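Local coordinates for protein tyrosine--tRNA ligase (Pyrococcus horikoshii, PDB 2CYC) that probably attaches tyrosine to its cognate tRNA in two steps, activating the amino acid with ATP and then transferring it to the acceptor end, at residues 3-6 and 7-11; 21-24 and 25-29; 266-269 and 270-273; 291-295 and 296-300; 128-131 and 132-136. All blocks are in the same frame, centred on the assembly; numbering follows the deposited sequence.

Contact 1 of 5, residues 3-6 and 7-11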
# COMPACT_ATOMS: atom_id res chain seq x y z
N ILE A 3 -28.79 15.44 -25.09
CA ILE A 3 -27.93 15.53 -23.93
C ILE A 3 -28.71 15.87 -22.64
O ILE A 3 -28.33 15.44 -21.55
CB ILE A 3 -26.81 16.57 -24.16
CG1 ILE A 3 -25.77 16.48 -23.04
CG2 ILE A 3 -27.41 17.97 -24.28
CD1 ILE A 3 -24.50 17.23 -23.36
N GLU A 4 -29.80 16.62 -22.77
CA GLU A 4 -30.61 17.00 -21.61
C GLU A 4 -31.25 15.76 -20.98
O GLU A 4 -31.30 15.61 -19.76
CB GLU A 4 -31.68 18.00 -22.03
CG GLU A 4 -32.58 18.47 -20.91
CD GLU A 4 -33.49 19.62 -21.32
OE1 GLU A 4 -34.30 20.06 -20.48
OE2 GLU A 4 -33.41 20.08 -22.48
N GLU A 5 -31.75 14.87 -21.83
CA GLU A 5 -32.37 13.64 -21.37
C GLU A 5 -31.32 12.71 -20.77
O GLU A 5 -31.59 11.98 -19.81
CB GLU A 5 -33.08 12.98 -22.55
CG GLU A 5 -33.72 11.66 -22.23
CD GLU A 5 -34.61 11.16 -23.37
OE1 GLU A 5 -35.08 10.00 -23.29
OE2 GLU A 5 -34.83 11.93 -24.33
N ARG A 6 -30.10 12.72 -21.33
CA ARG A 6 -29.02 11.87 -20.81
C ARG A 6 -28.62 12.33 -19.41
O ARG A 6 -28.44 11.53 -18.50
CB ARG A 6 -27.79 11.93 -21.73
CG ARG A 6 -28.07 11.38 -23.12
CD ARG A 6 -27.09 10.26 -23.47
NE ARG A 6 -25.89 10.83 -24.04
CZ ARG A 6 -24.78 10.16 -24.34
NH1 ARG A 6 -24.67 8.85 -24.12
NH2 ARG A 6 -23.78 10.82 -24.88
N ILE A 7 -28.47 13.65 -19.25
CA ILE A 7 -28.12 14.23 -17.97
C ILE A 7 -29.19 13.90 -16.93
O ILE A 7 -28.86 13.50 -15.82
CB ILE A 7 -27.98 15.76 -18.08
CG1 ILE A 7 -26.69 16.08 -18.85
CG2 ILE A 7 -27.99 16.40 -16.68
CD1 ILE A 7 -26.46 17.57 -19.13
N ASN A 8 -30.46 14.05 -17.30
CA ASN A 8 -31.54 13.76 -16.37
C ASN A 8 -31.56 12.30 -15.92
O ASN A 8 -31.92 12.00 -14.78
CB ASN A 8 -32.91 14.11 -16.98
CG ASN A 8 -33.15 15.60 -17.04
OD1 ASN A 8 -32.53 16.37 -16.32
ND2 ASN A 8 -34.08 16.01 -17.90
N LEU A 9 -31.21 11.38 -16.81
CA LEU A 9 -31.18 9.96 -16.46
C LEU A 9 -30.12 9.76 -15.37
O LEU A 9 -30.32 8.99 -14.42
CB LEU A 9 -30.82 9.11 -17.69
CG LEU A 9 -31.83 8.23 -18.47
CD1 LEU A 9 -33.17 8.17 -17.78
CD2 LEU A 9 -31.96 8.78 -19.88
N VAL A 10 -28.99 10.45 -15.49
CA VAL A 10 -27.92 10.31 -14.49
C VAL A 10 -28.36 10.96 -13.18
O VAL A 10 -28.12 10.43 -12.09
CB VAL A 10 -26.61 10.98 -14.98
CG1 VAL A 10 -25.56 10.99 -13.86
CG2 VAL A 10 -26.08 10.24 -16.19
N LEU A 11 -29.03 12.11 -13.30
CA LEU A 11 -29.50 12.88 -12.16
C LEU A 11 -30.73 12.37 -11.42
O LEU A 11 -30.88 12.64 -10.23
CB LEU A 11 -29.75 14.32 -12.62
CG LEU A 11 -28.56 15.28 -12.69
CD1 LEU A 11 -28.17 15.70 -11.29
CD2 LEU A 11 -27.38 14.61 -13.39
O HOH W 1 -34.33 18.90 -17.89

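Contact 2 of 5, residues 21-24 and 25-29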
# COMPACT_ATOMS: atom_id res chain seq x y z
N VAL A 21 -22.09 18.14 -12.41
CA VAL A 21 -22.97 18.16 -13.57
C VAL A 21 -22.26 18.79 -14.76
O VAL A 21 -22.42 18.35 -15.91
CB VAL A 21 -24.27 18.93 -13.27
CG1 VAL A 21 -25.11 19.04 -14.53
CG2 VAL A 21 -25.05 18.20 -12.19
N GLU A 22 -21.45 19.81 -14.49
CA GLU A 22 -20.71 20.48 -15.55
C GLU A 22 -19.73 19.52 -16.23
O GLU A 22 -19.63 19.50 -17.46
CB GLU A 22 -19.95 21.67 -14.98
CG GLU A 22 -18.95 22.27 -15.97
CD GLU A 22 -18.15 23.42 -15.38
OE1 GLU A 22 -17.18 23.85 -16.03
OE2 GLU A 22 -18.49 23.90 -14.28
N ASN A 23 -19.00 18.72 -15.45
CA ASN A 23 -18.04 17.80 -16.05
C ASN A 23 -18.78 16.68 -16.80
O ASN A 23 -18.33 16.22 -17.85
CB ASN A 23 -17.11 17.20 -14.99
CG ASN A 23 -15.97 16.40 -15.62
OD1 ASN A 23 -15.56 15.35 -15.10
ND2 ASN A 23 -15.44 16.90 -16.74
N LEU A 24 -19.93 16.27 -16.26
CA LEU A 24 -20.73 15.23 -16.88
C LEU A 24 -21.17 15.68 -18.27
O LEU A 24 -21.06 14.94 -19.25
CB LEU A 24 -21.97 14.94 -16.02
CG LEU A 24 -23.03 14.00 -16.62
CD1 LEU A 24 -22.49 12.57 -16.72
CD2 LEU A 24 -24.28 14.04 -15.74
N ARG A 25 -21.68 16.91 -18.34
CA ARG A 25 -22.14 17.47 -19.60
C ARG A 25 -20.96 17.56 -20.57
O ARG A 25 -21.09 17.26 -21.75
CB ARG A 25 -22.74 18.86 -19.36
CG ARG A 25 -23.13 19.62 -20.62
CD ARG A 25 -23.85 20.90 -20.25
NE ARG A 25 -23.99 21.82 -21.36
CZ ARG A 25 -24.55 23.02 -21.25
NH1 ARG A 25 -24.65 23.81 -22.30
NH2 ARG A 25 -25.02 23.43 -20.07
N HIS A 26 -19.82 17.98 -20.05
CA HIS A 26 -18.60 18.08 -20.84
C HIS A 26 -18.28 16.71 -21.44
O HIS A 26 -18.02 16.59 -22.64
CB HIS A 26 -17.46 18.55 -19.94
CG HIS A 26 -16.12 18.60 -20.62
ND1 HIS A 26 -15.88 19.37 -21.74
CD2 HIS A 26 -14.95 17.99 -20.32
CE1 HIS A 26 -14.62 19.22 -22.10
NE2 HIS A 26 -14.04 18.39 -21.26
N LEU A 27 -18.31 15.67 -20.61
CA LEU A 27 -18.03 14.32 -21.11
C LEU A 27 -19.00 13.91 -22.21
O LEU A 27 -18.60 13.31 -23.20
CB LEU A 27 -18.08 13.29 -19.98
CG LEU A 27 -17.05 13.43 -18.85
CD1 LEU A 27 -17.00 12.13 -18.05
CD2 LEU A 27 -15.68 13.74 -19.43
N PHE A 28 -20.29 14.22 -22.03
CA PHE A 28 -21.28 13.88 -23.05
C PHE A 28 -20.99 14.62 -24.35
O PHE A 28 -20.96 14.01 -25.42
CB PHE A 28 -22.70 14.24 -22.57
CG PHE A 28 -23.33 13.22 -21.65
CD1 PHE A 28 -24.18 13.62 -20.62
CD2 PHE A 28 -23.09 11.85 -21.82
CE1 PHE A 28 -24.79 12.68 -19.78
CE2 PHE A 28 -23.69 10.90 -20.99
CZ PHE A 28 -24.54 11.32 -19.96
N GLU A 29 -20.73 15.92 -24.24
CA GLU A 29 -20.46 16.75 -25.41
C GLU A 29 -19.22 16.40 -26.21
O GLU A 29 -19.27 16.40 -27.44
CB GLU A 29 -20.40 18.23 -25.00
CG GLU A 29 -21.76 18.83 -24.68
CD GLU A 29 -21.70 20.31 -24.35
OE1 GLU A 29 -22.76 20.89 -24.00
OE2 GLU A 29 -20.60 20.90 -24.44

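Contact 3 of 5, residues 266-269 and 270-273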
# COMPACT_ATOMS: atom_id res chain seq x y z
N SER A 266 -38.90 -13.66 2.34
CA SER A 266 -40.21 -14.22 2.02
C SER A 266 -41.30 -13.16 2.23
O SER A 266 -41.07 -12.14 2.87
CB SER A 266 -40.51 -15.42 2.91
OG SER A 266 -40.76 -15.01 4.24
N PRO A 267 -42.50 -13.41 1.68
CA PRO A 267 -43.59 -12.44 1.84
C PRO A 267 -43.86 -12.19 3.32
O PRO A 267 -44.07 -11.06 3.74
CB PRO A 267 -44.77 -13.12 1.14
CG PRO A 267 -44.09 -13.91 0.04
CD PRO A 267 -42.91 -14.51 0.78
N GLU A 268 -43.84 -13.26 4.12
CA GLU A 268 -44.09 -13.14 5.55
C GLU A 268 -43.00 -12.36 6.29
O GLU A 268 -43.30 -11.57 7.18
CB GLU A 268 -44.26 -14.52 6.19
CG GLU A 268 -44.34 -14.47 7.72
CD GLU A 268 -45.42 -13.51 8.23
OE1 GLU A 268 -45.49 -13.31 9.46
OE2 GLU A 268 -46.21 -12.97 7.42
N GLU A 269 -41.74 -12.59 5.93
CA GLU A 269 -40.65 -11.87 6.57
C GLU A 269 -40.81 -10.38 6.26
O GLU A 269 -40.61 -9.53 7.13
CB GLU A 269 -39.29 -12.36 6.07
CG GLU A 269 -38.98 -13.79 6.45
CD GLU A 269 -37.69 -14.29 5.83
OE1 GLU A 269 -37.61 -14.32 4.58
OE2 GLU A 269 -36.76 -14.65 6.58
N ILE A 270 -41.18 -10.07 5.03
CA ILE A 270 -41.36 -8.67 4.66
C ILE A 270 -42.49 -8.02 5.45
O ILE A 270 -42.33 -6.92 5.98
CB ILE A 270 -41.62 -8.50 3.15
CG1 ILE A 270 -40.35 -8.87 2.37
CG2 ILE A 270 -42.03 -7.06 2.84
CD1 ILE A 270 -40.51 -8.83 0.84
N ARG A 271 -43.63 -8.70 5.56
CA ARG A 271 -44.75 -8.13 6.31
C ARG A 271 -44.33 -7.89 7.75
O ARG A 271 -44.59 -6.84 8.34
CB ARG A 271 -45.97 -9.06 6.29
CG ARG A 271 -46.57 -9.23 4.90
CD ARG A 271 -47.73 -10.21 4.87
NE ARG A 271 -48.21 -10.32 3.50
CZ ARG A 271 -48.27 -11.46 2.81
NH1 ARG A 271 -47.89 -12.60 3.38
NH2 ARG A 271 -48.67 -11.45 1.54
N GLN A 272 -43.65 -8.89 8.32
CA GLN A 272 -43.19 -8.80 9.70
C GLN A 272 -42.25 -7.62 9.92
O GLN A 272 -42.42 -6.85 10.87
CB GLN A 272 -42.49 -10.09 10.10
CG GLN A 272 -42.11 -10.15 11.57
CD GLN A 272 -40.80 -10.90 11.80
OE1 GLN A 272 -39.72 -10.45 11.40
NE2 GLN A 272 -40.90 -12.07 12.45
N LYS A 273 -41.25 -7.47 9.05
CA LYS A 273 -40.30 -6.37 9.19
C LYS A 273 -40.94 -4.99 9.02
O LYS A 273 -40.65 -4.08 9.80
CB LYS A 273 -39.14 -6.55 8.20
CG LYS A 273 -38.23 -7.71 8.56
CD LYS A 273 -37.12 -7.90 7.53
CE LYS A 273 -36.24 -9.10 7.90
NZ LYS A 273 -35.15 -9.34 6.92

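Contact 4 of 5, residues 291-295 and 296-300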
# COMPACT_ATOMS: atom_id res chain seq x y z
N ASP A 291 -38.91 7.06 3.88
CA ASP A 291 -37.64 7.07 3.16
C ASP A 291 -37.73 6.06 2.01
O ASP A 291 -37.37 6.35 0.87
CB ASP A 291 -36.51 6.71 4.12
CG ASP A 291 -35.12 6.85 3.50
OD1 ASP A 291 -34.38 5.85 3.45
OD2 ASP A 291 -34.77 7.97 3.07
N TRP A 292 -38.23 4.86 2.32
CA TRP A 292 -38.39 3.80 1.33
C TRP A 292 -39.48 4.15 0.32
O TRP A 292 -39.36 3.84 -0.88
CB TRP A 292 -38.71 2.48 2.03
CG TRP A 292 -37.55 1.87 2.79
CD1 TRP A 292 -36.47 2.54 3.30
CD2 TRP A 292 -37.37 0.49 3.16
NE1 TRP A 292 -35.64 1.67 3.97
CE2 TRP A 292 -36.17 0.40 3.89
CE3 TRP A 292 -38.12 -0.68 2.94
CZ2 TRP A 292 -35.68 -0.81 4.41
CZ3 TRP A 292 -37.64 -1.89 3.46
CH2 TRP A 292 -36.43 -1.95 4.19
N VAL A 293 -40.55 4.78 0.79
CA VAL A 293 -41.64 5.17 -0.09
C VAL A 293 -41.12 6.19 -1.12
O VAL A 293 -41.41 6.09 -2.31
CB VAL A 293 -42.82 5.84 0.69
CG1 VAL A 293 -43.79 6.49 -0.28
CG2 VAL A 293 -43.55 4.79 1.53
N GLU A 294 -40.35 7.16 -0.66
CA GLU A 294 -39.84 8.17 -1.56
C GLU A 294 -38.85 7.64 -2.60
O GLU A 294 -38.99 7.94 -3.78
CB GLU A 294 -39.15 9.30 -0.79
CG GLU A 294 -38.66 10.41 -1.73
CD GLU A 294 -38.05 11.58 -1.00
OE1 GLU A 294 -37.77 12.60 -1.66
OE2 GLU A 294 -37.84 11.48 0.23
N TYR A 295 -37.87 6.86 -2.17
CA TYR A 295 -36.84 6.35 -3.07
C TYR A 295 -37.11 5.05 -3.83
O TYR A 295 -36.46 4.79 -4.84
CB TYR A 295 -35.52 6.26 -2.32
CG TYR A 295 -34.99 7.64 -2.01
CD1 TYR A 295 -34.24 8.34 -2.95
CD2 TYR A 295 -35.28 8.26 -0.79
CE1 TYR A 295 -33.79 9.64 -2.69
CE2 TYR A 295 -34.85 9.56 -0.52
CZ TYR A 295 -34.11 10.25 -1.48
OH TYR A 295 -33.68 11.53 -1.22
N ILE A 296 -38.06 4.25 -3.36
CA ILE A 296 -38.37 3.01 -4.06
C ILE A 296 -39.69 3.18 -4.82
O ILE A 296 -39.71 3.22 -6.06
CB ILE A 296 -38.48 1.80 -3.08
CG1 ILE A 296 -37.13 1.59 -2.38
CG2 ILE A 296 -38.87 0.54 -3.85
CD1 ILE A 296 -37.09 0.37 -1.45
N ILE A 297 -40.78 3.32 -4.08
CA ILE A 297 -42.11 3.45 -4.68
C ILE A 297 -42.27 4.64 -5.64
O ILE A 297 -42.87 4.49 -6.71
CB ILE A 297 -43.19 3.48 -3.58
CG1 ILE A 297 -43.10 2.17 -2.77
CG2 ILE A 297 -44.58 3.64 -4.20
CD1 ILE A 297 -44.05 2.07 -1.58
N PHE A 298 -41.75 5.81 -5.27
CA PHE A 298 -41.85 6.97 -6.15
C PHE A 298 -40.52 7.27 -6.82
O PHE A 298 -40.15 8.43 -7.02
CB PHE A 298 -42.34 8.21 -5.38
CG PHE A 298 -43.76 8.12 -4.95
CD1 PHE A 298 -44.09 7.58 -3.71
CD2 PHE A 298 -44.79 8.47 -5.82
CE1 PHE A 298 -45.42 7.38 -3.35
CE2 PHE A 298 -46.12 8.27 -5.47
CZ PHE A 298 -46.43 7.73 -4.23
N ARG A 299 -39.77 6.21 -7.13
CA ARG A 299 -38.49 6.37 -7.79
C ARG A 299 -38.75 7.15 -9.07
O ARG A 299 -38.02 8.07 -9.41
CB ARG A 299 -37.89 5.01 -8.14
CG ARG A 299 -36.57 5.13 -8.86
CD ARG A 299 -35.94 3.79 -8.98
NE ARG A 299 -36.65 2.93 -9.91
CZ ARG A 299 -36.37 2.84 -11.20
NH1 ARG A 299 -35.39 3.57 -11.72
NH2 ARG A 299 -37.04 1.99 -11.97
N GLU A 300 -39.81 6.77 -9.77
CA GLU A 300 -40.19 7.45 -10.99
C GLU A 300 -41.62 7.94 -10.84
O GLU A 300 -42.55 7.16 -10.70
CB GLU A 300 -40.10 6.50 -12.19
CG GLU A 300 -38.71 5.91 -12.39
CD GLU A 300 -38.57 5.18 -13.71
OE1 GLU A 300 -37.47 4.68 -14.02
OE2 GLU A 300 -39.57 5.11 -14.45

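Contact 5 of 5, residues 128-131 and 132-136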
# COMPACT_ATOMS: atom_id res chain seq x y z
N GLY A 128 0.47 -6.64 -11.90
CA GLY A 128 1.42 -5.71 -11.31
C GLY A 128 1.31 -4.27 -11.79
O GLY A 128 1.62 -3.34 -11.04
N ASP A 129 0.89 -4.06 -13.04
CA ASP A 129 0.78 -2.71 -13.57
C ASP A 129 -0.37 -1.96 -12.89
O ASP A 129 -0.40 -0.73 -12.86
CB ASP A 129 0.63 -2.73 -15.10
CG ASP A 129 -0.63 -3.42 -15.56
OD1 ASP A 129 -1.18 -4.26 -14.81
OD2 ASP A 129 -1.08 -3.14 -16.70
N TYR A 130 -1.31 -2.72 -12.33
CA TYR A 130 -2.41 -2.15 -11.58
C TYR A 130 -1.79 -1.56 -10.30
O TYR A 130 -2.08 -0.42 -9.90
CB TYR A 130 -3.41 -3.23 -11.19
CG TYR A 130 -4.33 -2.81 -10.05
CD1 TYR A 130 -5.52 -2.13 -10.29
CD2 TYR A 130 -3.98 -3.08 -8.72
CE1 TYR A 130 -6.35 -1.73 -9.25
CE2 TYR A 130 -4.80 -2.67 -7.67
CZ TYR A 130 -5.98 -2.00 -7.94
OH TYR A 130 -6.80 -1.62 -6.90
N TRP A 131 -0.93 -2.34 -9.66
CA TRP A 131 -0.28 -1.90 -8.42
C TRP A 131 0.68 -0.74 -8.63
O TRP A 131 0.92 0.07 -7.72
CB TRP A 131 0.39 -3.08 -7.73
CG TRP A 131 -0.66 -4.02 -7.18
CD1 TRP A 131 -1.22 -5.10 -7.82
CD2 TRP A 131 -1.40 -3.84 -5.98
NE1 TRP A 131 -2.27 -5.59 -7.08
CE2 TRP A 131 -2.41 -4.83 -5.95
CE3 TRP A 131 -1.33 -2.93 -4.92
CZ2 TRP A 131 -3.33 -4.94 -4.90
CZ3 TRP A 131 -2.25 -3.03 -3.88
CH2 TRP A 131 -3.23 -4.03 -3.87
N GLN A 132 1.23 -0.64 -9.84
CA GLN A 132 2.13 0.46 -10.11
C GLN A 132 1.28 1.74 -10.04
O GLN A 132 1.74 2.79 -9.60
CB GLN A 132 2.75 0.32 -11.49
CG GLN A 132 3.67 1.48 -11.88
CD GLN A 132 4.45 1.22 -13.15
OE1 GLN A 132 3.93 0.65 -14.11
NE2 GLN A 132 5.72 1.63 -13.16
N THR A 133 0.03 1.62 -10.45
CA THR A 133 -0.88 2.76 -10.41
C THR A 133 -1.36 3.00 -8.97
O THR A 133 -1.64 4.14 -8.60
CB THR A 133 -2.05 2.55 -11.42
OG1 THR A 133 -1.60 3.00 -12.70
CG2 THR A 133 -3.30 3.32 -11.01
N VAL A 134 -1.43 1.96 -8.16
CA VAL A 134 -1.80 2.17 -6.76
C VAL A 134 -0.70 3.06 -6.17
O VAL A 134 -0.97 4.02 -5.42
CB VAL A 134 -1.86 0.85 -5.95
CG1 VAL A 134 -1.87 1.17 -4.45
CG2 VAL A 134 -3.12 0.04 -6.32
N ILE A 135 0.55 2.75 -6.51
CA ILE A 135 1.70 3.53 -6.04
C ILE A 135 1.65 4.96 -6.58
O ILE A 135 1.82 5.92 -5.84
CB ILE A 135 3.05 2.91 -6.49
CG1 ILE A 135 3.23 1.51 -5.90
CG2 ILE A 135 4.21 3.81 -6.08
CD1 ILE A 135 3.21 1.49 -4.40
N ASP A 136 1.44 5.08 -7.89
CA ASP A 136 1.38 6.39 -8.55
C ASP A 136 0.38 7.31 -7.86
O ASP A 136 0.66 8.48 -7.60
CB ASP A 136 1.00 6.20 -10.02
CG ASP A 136 1.09 7.49 -10.81
OD1 ASP A 136 1.97 8.33 -10.49
OD2 ASP A 136 0.30 7.65 -11.77
O HOH W 2 1.09 0.62 -14.55

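Contact 1 of 5, residues 3-6 and 7-11
The carboxylate of E4 and the amide of N8 sit side by side on one helical turn, their planes 71° apart, and a water rather than a direct bond joins them. That water donates to OE1 of E4 at 2.8 Å and accepts from ND2 of N8 at 2.9 Å. CG of N8 also lies 3.3 Å from the carbonyl O of E4, because chi1 of -74° folds the amide back beside its own backbone N. One residue on, the aliphatic part of E5 runs alongside L9, with CG of E5 4.1 Å from CD2 of L9. I3 and I7 repeat the i to i+4 pattern, CG1 of I3 meeting CD1 of I7 at 4.1 Å. Beneath these pairs the alpha-helical bonds run regularly, from I7 N to I3 O at 2.9 Å (164°) through V10 N to R6 O at 3.2 Å. The guanidinium of R6 turns elsewhere, its NH1 bonding to the carbonyl of A64, while I3, R6 and V10 lean on helix 21-30. Chemically, the turn has an amphipathic character: the E4-N8 pair is bridged by water on an exposed flank, whereas I3 and V10 turn aliphatic groups to helix 21-30.

Contact 2 of 5, residues 21-24 and 25-29
Residues 21-24 and 25-29 are consecutive turns of helix 21-30, and four i to i+4 bonds span their junction. R25 N reaches V21 O at 2.9 Å and L27 N reaches N23 O at 2.8 Å, both close to straight; the bonds from H26 N to E22 O and from F28 N to L24 O are similar, so the turn is regular. Among the side chains, L24 and F28 run side by side. CD1 of L24 lies 3.8 Å from CE1 of F28 and CG of L24 lies 3.9 Å from the same ring atom, so the leucine branch packs against one corner of the phenyl group. The two reach each other from different first torsions: L24 has CG trans to its own N (chi1 172°), whereas F28 places its ring beside N (chi1 -81°). L27 sits over the preceding turn, its CG 3.2 Å from the carbonyl O of N23. R25 stretches out fully and meets E29 one turn later in a salt bridge, NE to OE1 at 3.1 Å and nearly straight at 174°. The oxygen lies in the guanidinium plane, but the arginine approaches from above the carboxylate plane. L24 and F28 face helix 3-11 and L27 faces strand 214-223. The chemistry thus divides by face: dispersion contacts seat the helix between its neighbours, and the R25-E29 ion pair, on the exposed side, should add a modest electrostatic gain to the helical turn.

Contact 3 of 5, residues 266-269 and 270-273
Residues 266-273 start helix 267-276, where I270 N bonds to S266 O at 3.0 Å (162°) and the bonds of R271, Q272 and K273 to P267, E268 and E269 follow in step. S266 and E269 form a capping box: E269 N donates to OG of S266 at 3.1 Å, and S266 N donates to OE1 of E269 at 2.7 Å (170°), using the anti lone pair of that oxygen. With CG of E269 next to its own N (chi1 -66°), the carboxylate turns back over the first turn to receive this bond. Across the turn, the extended R271 chain passes P267. Its CG is 3.3 Å from P267 O, and CB of P267 lies over one face of the guanidinium, 3.9 Å from NH1. E268 crosses R271 at about a right angle; its OE2 stays 4.4 Å from NH1 of R271, too far for a salt bridge, so the two charges can attract only at a distance. The stronger partner of R271 is E345, in a salt bridge with NE, and the amine of K273 reaches back to D265 and to the carbonyls of A260 and P257. The box therefore satisfies amide groups at the helix start that have no preceding turn to bond to, while the carboxylate of E269 there probably also interacts favourably with the helix dipole.

Contact 4 of 5, residues 291-295 and 296-300
The C-terminal end of helix 288-297 is where V293 meets F298, through a widened, pi-type turn at 293-295. I296 N still makes the alpha-helical bond to W292 O, at 2.8 Å (146°). Next, F298 N skips one position and bonds to V293 O at 3.0 Å, an i to i+5 bond nearly collinear with the carbonyl (C=O...N 173°). I297 N comes within 3.3 Å of V293 O, but its angle is too poor for a bond. F298 is then the first residue to leave helical phi/psi, and its backbone turn lays the ring alongside V293. CG1 of V293 sits in the ring plane at the edge, 3.6 Å from both CD1 and CE1 of F298. The valine's other branch, CG2, points toward I297, whose CD1 lies 4.2 Å away. This wide turn lies in the helical region that follows the KMSKS segment of the class I synthetase chain. V293 and F298 pack there on F322 of helix 322-330, and I297 on Y346 of helix 336-350. I296 points to a different neighbour, L52 and M53 of helix 48-63; its chi1 of -61° sets CG1 beside N, 3.5 Å from W292 O. W292 places its NE1 on the carbonyl of L227, while Y295 stacks its ring with H224.

Contact 5 of 5, residues 128-131 and 132-136
Q132 opens the second turn of helix 128-138, its N bonding to G128 O at 3.0 Å, though the N-H...O angle is only 137°. Its side chain is extended, and a water donates both to its OE1 and to the carbonyl O of D129, giving that backbone oxygen a second partner. T133 follows with two weak backbone bonds, to D129 O at 3.4 Å and to Y130 O at 3.0 Å; its OG1 bonds instead to H207. V134 N also bonds to Y130 O, at 3.0 Å. Its chi1 of 165° leaves CG2 beside its own N, against the junction of two aromatic side chains and oblique to both rings, 3.5 Å from CE2 of Y130 and 3.7 Å from CE3 of W131. These rings themselves touch, CE2 of Y130 standing 3.7 Å above the centre of one indole face. I135 restores straighter bonding, its N meeting W131 O at 3.0 Å (160°), and D136 places OD2 on the amide of R205. Through its OH bond to OD1 of D175, Y130 is second-shell to the tyrosine pocket, while W131 and I135 face the dimer interface, on W131 and W78 of the second subunit.

All five contacts are local, each within one helix or at its end; they close no long loops, and along the chain they follow in series without nesting or crossing. Contact 1 (helix 3-11) comes first, and contact 2 (helix 21-30) packs directly on it: NH2 of R6 is 3.3 Å from CD2 of F28. Contact 5, in helix 128-138, is next in sequence yet distant, its centre about 34 Å from that of contact 1, at the dimer interface. Contacts 3 and 4 follow in successive helices beyond the KMSKS segment; their centres are about 19 Å apart, and both pack on helix 336-350. Contact 5 lies across the chain's centre from both.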